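Local coordinates for protein mirolysin (PDB 6R7V) that is a zinc-dependent metallopeptidase of the pappalysin family of metzincins, held here as its latent zymogen and probably cleaving proteins once activated, at residues 287-290 / 295-298; 64-69 / 193-198; 134-139 / 177-182. The protein carries 1 engineered substitution. One frame throughout, in Å; residues are numbered along the deposited sequence.

Contact 1: 287-290 / 295-298; sequences RSLF and GIRR
F290 and R297 meet where the arginine side chain slants across the phenylalanine ring, with its CB over the ring and its CD near CZ. CB of R297 sits off-centre, a CH-pi contact 4.0 Å from the F290 centroid and 30° off its normal. On the CD1-CE1 side, the carbonyl O of R297 approaches obliquely, 3.4 Å from CD1 of F290. L289 supplies the second apolar surface: its CD2 reaches CG2 of I296 at 3.8 Å, the two side chains lying alongside and pointing the same way, while its CD1 lies against the arginine chain near NE. CG of L289 lies opposite its carbonyl carbon (chi1 -59°), which turns the branched end along R297 and I296.

One backbone bond holds the two segments together. N of R297 donates to the carbonyl O of L289 over 2.9 Å, the donor tilted 19° from the carbonyl plane. G295 fits here because its CA passes so near the L289 carbonyl and F290 that a CB would collide with them. The 295-298 backbone is folded as a type I beta turn; O of G295 takes the N-H of R298 at 3.1 Å and, from the opposite face of its plane, NH1 of the same arginine at 2.9 Å.

Farther out, the guanidinium of R297 pairs with D180, bonds to O of W212 and makes a cation-pi contact with that tryptophan. An arginine suits the place, since its aliphatic part packs on F290 while its charged end spans these partners. I45 and I47 of strand 45-55 also meet F290, and W29 of helix 20-32 meets L289 and I296. Here the chain leaves helix 280-288 and doubles back through a type I turn just before helix 299-302.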
ATOM      1  N   ARG A 287       3.624 -11.170   4.066  1.00 14.57           N
ATOM      2  CA  ARG A 287       4.243 -11.600   5.309  1.00 14.19           C
ATOM      3  C   ARG A 287       5.683 -12.074   5.136  1.00 17.66           C
ATOM      4  O   ARG A 287       6.488 -12.002   6.077  1.00 16.40           O
ATOM      5  CB  ARG A 287       3.440 -12.733   5.940  1.00 15.27           C
ATOM      6  CG  ARG A 287       2.047 -12.260   6.402  1.00 15.76           C
ATOM      7  CD  ARG A 287       1.287 -13.426   7.032  1.00 14.36           C
ATOM      8  NE  ARG A 287       1.965 -13.983   8.207  1.00 15.88           N
ATOM      9  CZ  ARG A 287       1.960 -13.430   9.418  1.00 15.17           C
ATOM     10  NH1 ARG A 287       1.272 -12.307   9.648  1.00 15.13           N
ATOM     11  NH2 ARG A 287       2.634 -13.997  10.417  1.00 16.97           N
ATOM     12  N   SER A 288       5.998 -12.540   3.916  1.00 16.34           N
ATOM     13  CA  SER A 288       7.339 -13.055   3.617  0.51 16.17           C
ATOM     14  C   SER A 288       8.430 -11.993   3.806  1.00 18.96           C
ATOM     15  O   SER A 288       9.582 -12.357   4.088  1.00 19.23           O
ATOM     16  CB  SER A 288       7.395 -13.628   2.202  0.51 19.19           C
ATOM     17  OG  SER A 288       7.409 -12.623   1.202  0.51 21.38           O
ATOM     18  N   LEU A 289       8.077 -10.710   3.720  1.00 17.21           N
ATOM     19  CA  LEU A 289       9.056  -9.615   3.900  1.00 17.27           C
ATOM     20  C   LEU A 289       9.541  -9.523   5.328  1.00 19.81           C
ATOM     21  O   LEU A 289      10.531  -8.839   5.586  1.00 19.62           O
ATOM     22  CB  LEU A 289       8.439  -8.276   3.495  1.00 16.62           C
ATOM     23  CG  LEU A 289       7.948  -8.159   2.060  1.00 18.83           C
ATOM     24  CD1 LEU A 289       7.217  -6.868   1.864  1.00 19.78           C
ATOM     25  CD2 LEU A 289       9.098  -8.211   1.056  1.00 21.73           C
ATOM     26  N   PHE A 290       8.884 -10.244   6.256  1.00 17.08           N
ATOM     27  CA  PHE A 290       9.261 -10.167   7.659  1.00 15.96           C
ATOM     28  C   PHE A 290       9.935 -11.459   8.111  1.00 20.32           C
ATOM     29  O   PHE A 290      10.086 -11.670   9.308  1.00 22.40           O
ATOM     30  CB  PHE A 290       8.037  -9.826   8.498  1.00 16.43           C
ATOM     31  CG  PHE A 290       7.451  -8.499   8.090  1.00 15.45           C
ATOM     32  CD1 PHE A 290       7.845  -7.319   8.725  1.00 18.26           C
ATOM     33  CD2 PHE A 290       6.483  -8.426   7.092  1.00 16.70           C
ATOM     34  CE1 PHE A 290       7.292  -6.098   8.351  1.00 17.55           C
ATOM     35  CE2 PHE A 290       5.935  -7.200   6.716  1.00 18.82           C
ATOM     36  CZ  PHE A 290       6.356  -6.045   7.335  1.00 17.17           C
ATOM     37  N   GLY A 295      14.316 -11.520   5.858  1.00 28.04           N
ATOM     38  CA  GLY A 295      13.251 -10.620   5.407  1.00 25.50           C
ATOM     39  C   GLY A 295      13.740  -9.193   5.339  1.00 27.91           C
ATOM     40  O   GLY A 295      14.344  -8.716   6.294  1.00 26.93           O
ATOM     41  N   ILE A 296      13.476  -8.491   4.227  1.00 23.87           N
ATOM     42  CA  ILE A 296      13.973  -7.117   4.066  1.00 25.89           C
ATOM     43  C   ILE A 296      13.393  -6.174   5.155  1.00 27.21           C
ATOM     44  O   ILE A 296      14.081  -5.226   5.542  1.00 27.72           O
ATOM     45  CB  ILE A 296      13.720  -6.591   2.618  1.00 30.33           C
ATOM     46  CG1 ILE A 296      14.554  -5.335   2.289  1.00 32.69           C
ATOM     47  CG2 ILE A 296      12.234  -6.373   2.317  1.00 29.59           C
ATOM     48  CD1 ILE A 296      16.010  -5.575   1.864  1.00 44.69           C
ATOM     49  N   ARG A 297      12.160  -6.456   5.677  1.00 22.60           N
ATOM     50  CA  ARG A 297      11.552  -5.610   6.699  1.00 22.09           C
ATOM     51  C   ARG A 297      11.608  -6.276   8.095  1.00 24.11           C
ATOM     52  O   ARG A 297      10.912  -5.828   8.994  1.00 24.21           O
ATOM     53  CB  ARG A 297      10.103  -5.244   6.305  1.00 22.03           C
ATOM     54  CG  ARG A 297       9.991  -4.644   4.896  1.00 21.21           C
ATOM     55  CD  ARG A 297       8.681  -3.831   4.756  1.00 19.29           C
ATOM     56  NE  ARG A 297       8.486  -3.223   3.430  1.00 19.05           N
ATOM     57  CZ  ARG A 297       9.113  -2.121   3.023  1.00 21.67           C
ATOM     58  NH1 ARG A 297      10.039  -1.550   3.792  1.00 17.41           N
ATOM     59  NH2 ARG A 297       8.850  -1.602   1.833  1.00 18.51           N
ATOM     60  N   ARG A 298      12.467  -7.297   8.305  1.00 24.41           N
ATOM     61  CA  ARG A 298      12.535  -7.990   9.600  1.00 24.26           C
ATOM     62  C   ARG A 298      12.903  -7.075  10.786  1.00 28.16           C
ATOM     63  O   ARG A 298      12.400  -7.309  11.889  1.00 26.89           O
ATOM     64  CB  ARG A 298      13.488  -9.194   9.543  1.00 25.49           C
ATOM     65  CG  ARG A 298      14.954  -8.811   9.468  1.00 30.08           C
ATOM     66  CD  ARG A 298      15.878  -9.994   9.200  1.00 33.47           C
ATOM     67  NE  ARG A 298      17.274  -9.562   9.114  1.00 38.70           N
ATOM     68  CZ  ARG A 298      17.875  -9.141   8.003  1.00 61.91           C
ATOM     69  NH1 ARG A 298      17.208  -9.092   6.856  1.00 49.01           N
ATOM     70  NH2 ARG A 298      19.150  -8.777   8.029  1.00 60.37           N
TER

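Contact 2: 64-69 / 193-198; sequences DAQIIS and GSAESP
Q66 reaches from helix 64-77 to S194, joining that helix to the long loop between strand 182-185 and helix 203-212 of this metzincin-type metallopeptidase. Its CB points toward the loop but is still 4.2 Å from OG of S194. CG is placed anti to the backbone N (chi1 -161°), pointing out from the helix, and lies 3.3 Å from the same OG. The chain then bends at chi2, bringing CD to 3.2 Å from OG of S194, which touches the amide without a hydrogen bond to OE1.

At the tip the two amide atoms work separately. OE1 accepts the backbone N-H of S194 at 3.0 Å; the donor stands above the amide carbonyl plane, 60° out of it, so the bond does not follow a lone pair, although the N-H...O angle, 160°, is fairly straight. NE2 lies 3.8 Å from CB of A195 and donates to the carbonyl oxygens of F189 and D192, which hold the amide's rotation. Glutamine therefore suits the position: one buried end can both accept from and donate to loop backbone. G193 passes directly beside OE1, where a CB would clash, and its positive phi is one that residues with a side chain adopt less readily.

One helical turn on, OG of S69 bonds to N of R191 in the loop and also donates to the carbonyl O of Q66 at 2.7 Å.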
ATOM      1  N   ASP A  64      -6.831  14.863  13.383  1.00 23.96           N
ATOM      2  CA  ASP A  64      -6.266  13.686  14.028  1.00 22.49           C
ATOM      3  C   ASP A  64      -7.267  12.517  13.902  1.00 23.61           C
ATOM      4  O   ASP A  64      -6.855  11.384  13.615  1.00 22.06           O
ATOM      5  CB  ASP A  64      -5.993  13.963  15.518  1.00 24.56           C
ATOM      6  CG  ASP A  64      -4.768  14.790  15.864  1.00 35.50           C
ATOM      7  OD1 ASP A  64      -4.522  14.995  17.068  1.00 39.31           O
ATOM      8  OD2 ASP A  64      -4.048  15.225  14.925  1.00 29.85           O
ATOM      9  N   ALA A  65      -8.595  12.803  14.087  1.00 21.61           N
ATOM     10  CA  ALA A  65      -9.660  11.790  13.969  1.00 21.33           C
ATOM     11  C   ALA A  65      -9.655  11.197  12.565  1.00 21.69           C
ATOM     12  O   ALA A  65      -9.841   9.991  12.435  1.00 20.01           O
ATOM     13  CB  ALA A  65     -11.032  12.384  14.296  1.00 22.42           C
ATOM     14  N   GLN A  66      -9.389  12.007  11.532  1.00 18.05           N
ATOM     15  CA  GLN A  66      -9.322  11.530  10.147  1.00 17.68           C
ATOM     16  C   GLN A  66      -8.167  10.519   9.997  1.00 17.35           C
ATOM     17  O   GLN A  66      -8.306   9.448   9.399  1.00 17.57           O
ATOM     18  CB  GLN A  66      -9.161  12.700   9.175  1.00 18.74           C
ATOM     19  CG  GLN A  66      -9.536  12.371   7.731  1.00 19.95           C
ATOM     20  CD  GLN A  66     -10.996  12.005   7.550  1.00 21.38           C
ATOM     21  OE1 GLN A  66     -11.889  12.525   8.235  1.00 21.67           O
ATOM     22  NE2 GLN A  66     -11.263  11.137   6.593  1.00 18.63           N
ATOM     23  N   ILE A  67      -7.019  10.834  10.605  1.00 16.31           N
ATOM     24  CA  ILE A  67      -5.837   9.982  10.542  1.00 14.61           C
ATOM     25  C   ILE A  67      -6.051   8.669  11.319  1.00 15.69           C
ATOM     26  O   ILE A  67      -5.731   7.570  10.827  1.00 16.00           O
ATOM     27  CB  ILE A  67      -4.626  10.740  11.065  1.00 16.96           C
ATOM     28  CG1 ILE A  67      -4.287  11.888  10.100  1.00 18.87           C
ATOM     29  CG2 ILE A  67      -3.452   9.778  11.285  1.00 17.41           C
ATOM     30  CD1 ILE A  67      -3.337  12.895  10.720  1.00 20.81           C
ATOM     31  N   ILE A  68      -6.642   8.785  12.532  1.00 16.00           N
ATOM     32  CA  ILE A  68      -6.924   7.587  13.331  1.00 16.43           C
ATOM     33  C   ILE A  68      -7.903   6.671  12.568  1.00 17.26           C
ATOM     34  O   ILE A  68      -7.743   5.444  12.597  1.00 16.94           O
ATOM     35  CB  ILE A  68      -7.492   8.069  14.684  1.00 19.94           C
ATOM     36  CG1 ILE A  68      -6.354   8.717  15.515  1.00 21.85           C
ATOM     37  CG2 ILE A  68      -8.233   6.938  15.475  1.00 19.75           C
ATOM     38  CD1 ILE A  68      -6.843   9.530  16.700  1.00 28.28           C
ATOM     39  N   SER A  69      -8.878   7.258  11.858  1.00 16.05           N
ATOM     40  CA  SER A  69      -9.798   6.428  11.086  1.00 14.96           C
ATOM     41  C   SER A  69      -9.038   5.675   9.989  1.00 15.46           C
ATOM     42  O   SER A  69      -9.400   4.534   9.707  1.00 15.84           O
ATOM     43  CB  SER A  69     -10.938   7.237  10.486  1.00 18.97           C
ATOM     44  OG  SER A  69     -10.589   7.968   9.326  1.00 19.61           O
ATOM     45  N   GLY A 193     -15.826  11.453   7.078  1.00 20.58           N
ATOM     46  CA  GLY A 193     -15.225  12.718   7.478  1.00 21.29           C
ATOM     47  C   GLY A 193     -14.885  13.600   6.299  1.00 22.70           C
ATOM     48  O   GLY A 193     -15.739  13.842   5.440  1.00 24.29           O
ATOM     49  N   SER A 194     -13.614  14.043   6.238  1.00 20.39           N
ATOM     50  CA  SER A 194     -13.135  14.916   5.171  1.00 20.47           C
ATOM     51  C   SER A 194     -12.804  14.184   3.874  1.00 23.20           C
ATOM     52  O   SER A 194     -12.543  14.841   2.856  1.00 24.60           O
ATOM     53  CB  SER A 194     -11.899  15.692   5.622  1.00 23.44           C
ATOM     54  OG  SER A 194     -10.839  14.821   6.000  1.00 21.68           O
ATOM     55  N   ALA A 195     -12.821  12.835   3.879  1.00 18.74           N
ATOM     56  CA  ALA A 195     -12.475  12.108   2.651  1.00 18.70           C
ATOM     57  C   ALA A 195     -13.574  12.256   1.614  1.00 23.66           C
ATOM     58  O   ALA A 195     -14.764  12.297   1.961  1.00 26.05           O
ATOM     59  CB  ALA A 195     -12.218  10.645   2.953  1.00 18.69           C
ATOM     60  N   GLU A 196     -13.175  12.366   0.343  1.00 19.65           N
ATOM     61  CA  GLU A 196     -14.096  12.609  -0.758  1.00 19.71           C
ATOM     62  C   GLU A 196     -14.492  11.367  -1.503  1.00 21.44           C
ATOM     63  O   GLU A 196     -13.656  10.575  -1.962  1.00 20.02           O
ATOM     64  CB  GLU A 196     -13.492  13.621  -1.729  1.00 21.48           C
ATOM     65  CG  GLU A 196     -13.439  15.005  -1.112  1.00 31.07           C
ATOM     66  CD  GLU A 196     -12.894  16.107  -1.996  1.00 55.86           C
ATOM     67  OE1 GLU A 196     -12.456  17.140  -1.439  1.00 60.14           O
ATOM     68  OE2 GLU A 196     -12.904  15.944  -3.240  1.00 50.56           O
ATOM     69  N   SER A 197     -15.806  11.187  -1.612  1.00 18.88           N
ATOM     70  CA  SER A 197     -16.405  10.104  -2.365  1.00 19.59           C
ATOM     71  C   SER A 197     -15.958  10.183  -3.842  1.00 22.55           C
ATOM     72  O   SER A 197     -15.801  11.306  -4.350  1.00 23.69           O
ATOM     73  CB  SER A 197     -17.920  10.230  -2.246  1.00 26.52           C
ATOM     74  OG  SER A 197     -18.532   9.265  -3.069  1.00 33.62           O
ATOM     75  N   PRO A 198     -15.667   9.062  -4.539  1.00 20.31           N
ATOM     76  CA  PRO A 198     -15.885   7.664  -4.140  1.00 20.07           C
ATOM     77  C   PRO A 198     -14.659   6.976  -3.504  1.00 21.00           C
ATOM     78  O   PRO A 198     -14.649   5.745  -3.380  1.00 20.71           O
ATOM     79  CB  PRO A 198     -16.270   7.012  -5.468  1.00 21.84           C
ATOM     80  CG  PRO A 198     -15.399   7.718  -6.463  1.00 25.77           C
ATOM     81  CD  PRO A 198     -15.293   9.150  -5.969  1.00 22.32           C
TER

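Contact 3: 134-139 / 177-182; sequences NVKFSN and PNTDGV
The ring of F137 meets T179 at its far end: CZ lies 3.5 Å from CG2 of T179 and CE1 is almost as near, the methyl approaching obliquely. The two side chains cross at a slant. The other flat group is the peptide carbonyl of T179, which receives NZ of K136 within its plane at 2.8 Å, with a C=O...N angle of 148°.

K136 is extended beyond CG, and this straight reach carries its ammonium to the 177-182 loop; on the way CD passes 3.8 Å from CB of T179, the two side chains crossing at about a right angle. A lysine suits the place because its methylenes can lie against the threonine while the tip donates to several acceptors. NZ also gives a bond to a water at 2.7 Å, which in turn donates to O of G181, and it forms a salt bridge with D133. This carboxylate probably helps to keep the buried amine charged. A second water donates to both O of K136 and O of N178, joining the two backbones without direct contact.

T179 directs its methyl to F137 and its hydroxyl elsewhere: OG1 bonds to Q168, so each branch serves a different neighbour. At G181 (phi 139°, psi -162°) a side chain would strike O of D180, so glycine suits the spot. W155, Y166 and V183, from three strands of the mixed sheet, touch K136. The contact thus joins the loop before strand 152-157 to the loop that leads into its parallel neighbour, strand 182-185, at the sheet of the pappalysin catalytic domain.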
ATOM      1  N   ASN A 134       9.367  15.048  -3.632  1.00 20.04           N
ATOM      2  CA  ASN A 134       9.642  16.216  -2.809  1.00 20.61           C
ATOM      3  C   ASN A 134       8.883  16.231  -1.466  1.00 21.45           C
ATOM      4  O   ASN A 134       9.340  16.897  -0.525  1.00 22.17           O
ATOM      5  CB  ASN A 134       9.433  17.539  -3.572  1.00 20.35           C
ATOM      6  CG  ASN A 134       8.142  17.731  -4.361  1.00 26.28           C
ATOM      7  OD1 ASN A 134       7.404  16.789  -4.684  1.00 22.64           O
ATOM      8  ND2 ASN A 134       7.856  18.987  -4.723  1.00 26.85           N
ATOM      9  N   VAL A 135       7.773  15.470  -1.337  1.00 17.90           N
ATOM     10  CA  VAL A 135       7.061  15.484  -0.042  1.00 16.31           C
ATOM     11  C   VAL A 135       7.914  14.796   1.051  1.00 17.99           C
ATOM     12  O   VAL A 135       7.663  14.976   2.247  1.00 16.44           O
ATOM     13  CB  VAL A 135       5.648  14.821  -0.176  1.00 18.07           C
ATOM     14  CG1 VAL A 135       5.746  13.291  -0.247  1.00 17.73           C
ATOM     15  CG2 VAL A 135       4.732  15.223   0.982  1.00 17.58           C
ATOM     16  N   LYS A 136       8.912  14.002   0.627  1.00 17.55           N
ATOM     17  CA  LYS A 136       9.700  13.195   1.551  1.00 16.76           C
ATOM     18  C   LYS A 136      10.971  13.884   1.992  1.00 21.01           C
ATOM     19  O   LYS A 136      11.776  13.277   2.707  1.00 21.01           O
ATOM     20  CB  LYS A 136      10.048  11.848   0.877  1.00 16.78           C
ATOM     21  CG  LYS A 136       8.813  11.095   0.429  1.00 16.63           C
ATOM     22  CD  LYS A 136       9.192   9.764  -0.196  1.00 18.35           C
ATOM     23  CE  LYS A 136       7.941   9.008  -0.621  1.00 17.93           C
ATOM     24  NZ  LYS A 136       8.251   7.867  -1.533  1.00 17.33           N
ATOM     25  N   PHE A 137      11.128  15.163   1.641  1.00 19.81           N
ATOM     26  CA  PHE A 137      12.331  15.898   1.987  1.00 19.39           C
ATOM     27  C   PHE A 137      12.016  17.263   2.552  1.00 21.91           C
ATOM     28  O   PHE A 137      11.433  18.117   1.867  1.00 21.86           O
ATOM     29  CB  PHE A 137      13.232  16.056   0.770  1.00 20.83           C
ATOM     30  CG  PHE A 137      13.752  14.719   0.307  1.00 22.48           C
ATOM     31  CD1 PHE A 137      13.286  14.143  -0.868  1.00 23.18           C
ATOM     32  CD2 PHE A 137      14.703  14.028   1.060  1.00 28.15           C
ATOM     33  CE1 PHE A 137      13.771  12.897  -1.290  1.00 25.38           C
ATOM     34  CE2 PHE A 137      15.169  12.774   0.648  1.00 30.30           C
ATOM     35  CZ  PHE A 137      14.722  12.236  -0.537  1.00 27.48           C
ATOM     36  N   SER A 138      12.435  17.491   3.791  1.00 20.00           N
ATOM     37  CA  SER A 138      12.258  18.785   4.445  1.00 19.62           C
ATOM     38  C   SER A 138      12.829  19.942   3.611  1.00 22.78           C
ATOM     39  O   SER A 138      12.203  21.006   3.519  1.00 21.15           O
ATOM     40  CB  SER A 138      12.928  18.771   5.808  1.00 21.94           C
ATOM     41  OG  SER A 138      12.325  17.812   6.658  1.00 21.85           O
ATOM     42  N   ASN A 139      13.987  19.727   2.958  1.00 20.79           N
ATOM     43  CA  ASN A 139      14.628  20.772   2.172  1.00 21.61           C
ATOM     44  C   ASN A 139      13.882  21.114   0.884  1.00 25.80           C
ATOM     45  O   ASN A 139      14.119  22.194   0.328  1.00 26.59           O
ATOM     46  CB  ASN A 139      16.075  20.376   1.829  1.00 23.21           C
ATOM     47  CG  ASN A 139      16.990  20.274   3.016  1.00 36.87           C
ATOM     48  OD1 ASN A 139      16.735  20.807   4.103  1.00 28.79           O
ATOM     49  ND2 ASN A 139      18.093  19.581   2.818  1.00 29.69           N
ATOM     50  N   PRO A 177      16.653   4.002   0.626  1.00 16.78           N
ATOM     51  CA  PRO A 177      16.060   3.799   1.951  1.00 16.95           C
ATOM     52  C   PRO A 177      15.302   4.988   2.511  1.00 20.22           C
ATOM     53  O   PRO A 177      14.292   4.801   3.174  1.00 19.61           O
ATOM     54  CB  PRO A 177      17.272   3.466   2.835  1.00 19.13           C
ATOM     55  CG  PRO A 177      18.462   4.023   2.104  1.00 22.51           C
ATOM     56  CD  PRO A 177      18.124   3.812   0.659  1.00 19.05           C
ATOM     57  N   ASN A 178      15.764   6.187   2.217  1.00 18.22           N
ATOM     58  CA  ASN A 178      15.151   7.383   2.800  0.55 18.18           C
ATOM     59  C   ASN A 178      13.834   7.801   2.128  1.00 21.74           C
ATOM     60  O   ASN A 178      13.143   8.692   2.668  1.00 20.95           O
ATOM     61  CB  ASN A 178      16.127   8.572   2.796  0.55 19.52           C
ATOM     62  CG  ASN A 178      17.562   8.260   3.136  0.55 46.30           C
ATOM     63  OD1 ASN A 178      17.882   7.816   4.235  0.55 42.19           O
ATOM     64  ND2 ASN A 178      18.462   8.517   2.197  0.55 42.74           N
ATOM     65  N   THR A 179      13.425   7.151   1.027  1.00 18.38           N
ATOM     66  CA  THR A 179      12.129   7.475   0.392  1.00 17.53           C
ATOM     67  C   THR A 179      11.159   6.288   0.485  1.00 18.50           C
ATOM     68  O   THR A 179      10.051   6.350  -0.070  1.00 19.54           O
ATOM     69  CB  THR A 179      12.348   7.913  -1.056  1.00 19.27           C
ATOM     70  OG1 THR A 179      13.158   6.955  -1.746  1.00 19.69           O
ATOM     71  CG2 THR A 179      12.953   9.282  -1.148  1.00 20.96           C
ATOM     72  N   ASP A 180      11.511   5.266   1.287  1.00 16.82           N
ATOM     73  CA  ASP A 180      10.629   4.136   1.483  1.00 15.75           C
ATOM     74  C   ASP A 180       9.381   4.558   2.269  1.00 17.03           C
ATOM     75  O   ASP A 180       9.465   5.365   3.207  1.00 17.21           O
ATOM     76  CB  ASP A 180      11.348   2.976   2.191  1.00 16.38           C
ATOM     77  CG  ASP A 180      10.458   1.754   2.341  1.00 17.37           C
ATOM     78  OD1 ASP A 180       9.911   1.287   1.314  1.00 19.00           O
ATOM     79  OD2 ASP A 180      10.255   1.322   3.473  1.00 19.84           O
ATOM     80  N   GLY A 181       8.215   4.087   1.830  1.00 14.62           N
ATOM     81  CA  GLY A 181       6.959   4.442   2.460  1.00 15.06           C
ATOM     82  C   GLY A 181       5.891   4.691   1.438  1.00 14.84           C
ATOM     83  O   GLY A 181       6.010   4.244   0.270  1.00 14.26           O
ATOM     84  N   VAL A 182       4.812   5.380   1.886  1.00 13.40           N
ATOM     85  CA  VAL A 182       3.668   5.611   1.002  0.56 13.22           C
ATOM     86  C   VAL A 182       3.182   7.036   1.126  1.00 14.42           C
ATOM     87  O   VAL A 182       3.368   7.699   2.165  1.00 14.25           O
ATOM     88  CB  VAL A 182       2.494   4.604   1.186  0.56 17.05           C
ATOM     89  CG1 VAL A 182       2.968   3.148   1.071  0.56 16.59           C
ATOM     90  CG2 VAL A 182       1.749   4.823   2.496  0.56 16.63           C
TER
HETATM   91  O   HOH W   1       6.012   6.313  -1.732  1.00 19.76           O
HETATM   92  O   HOH W   2      13.213  11.260   3.689  1.00 20.24           O

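Contacts 1 and 3 touch through a salt bridge, R297 NH1 to D180 OD2 at 2.9 Å, although their centres are 21 Å apart. W212, which adjoins the zinc ligand H211, joins this link: D180 OD2 also accepts a hydrogen bond from its NE1. The R297 and K136 side chains lie about 14 and 13 Å from the zinc ion, so neither contact belongs to the first shell of the metal, which C6, H207, H211 and H217 bind. Contact 2 stands apart, on the opposite side of the chain's centre from contact 1, their nearest atoms about 19 Å apart; contact 3 is nearer to it, about 11 Å between nearest atoms, without touching. Along the chain, the loop it closes encloses contact 3.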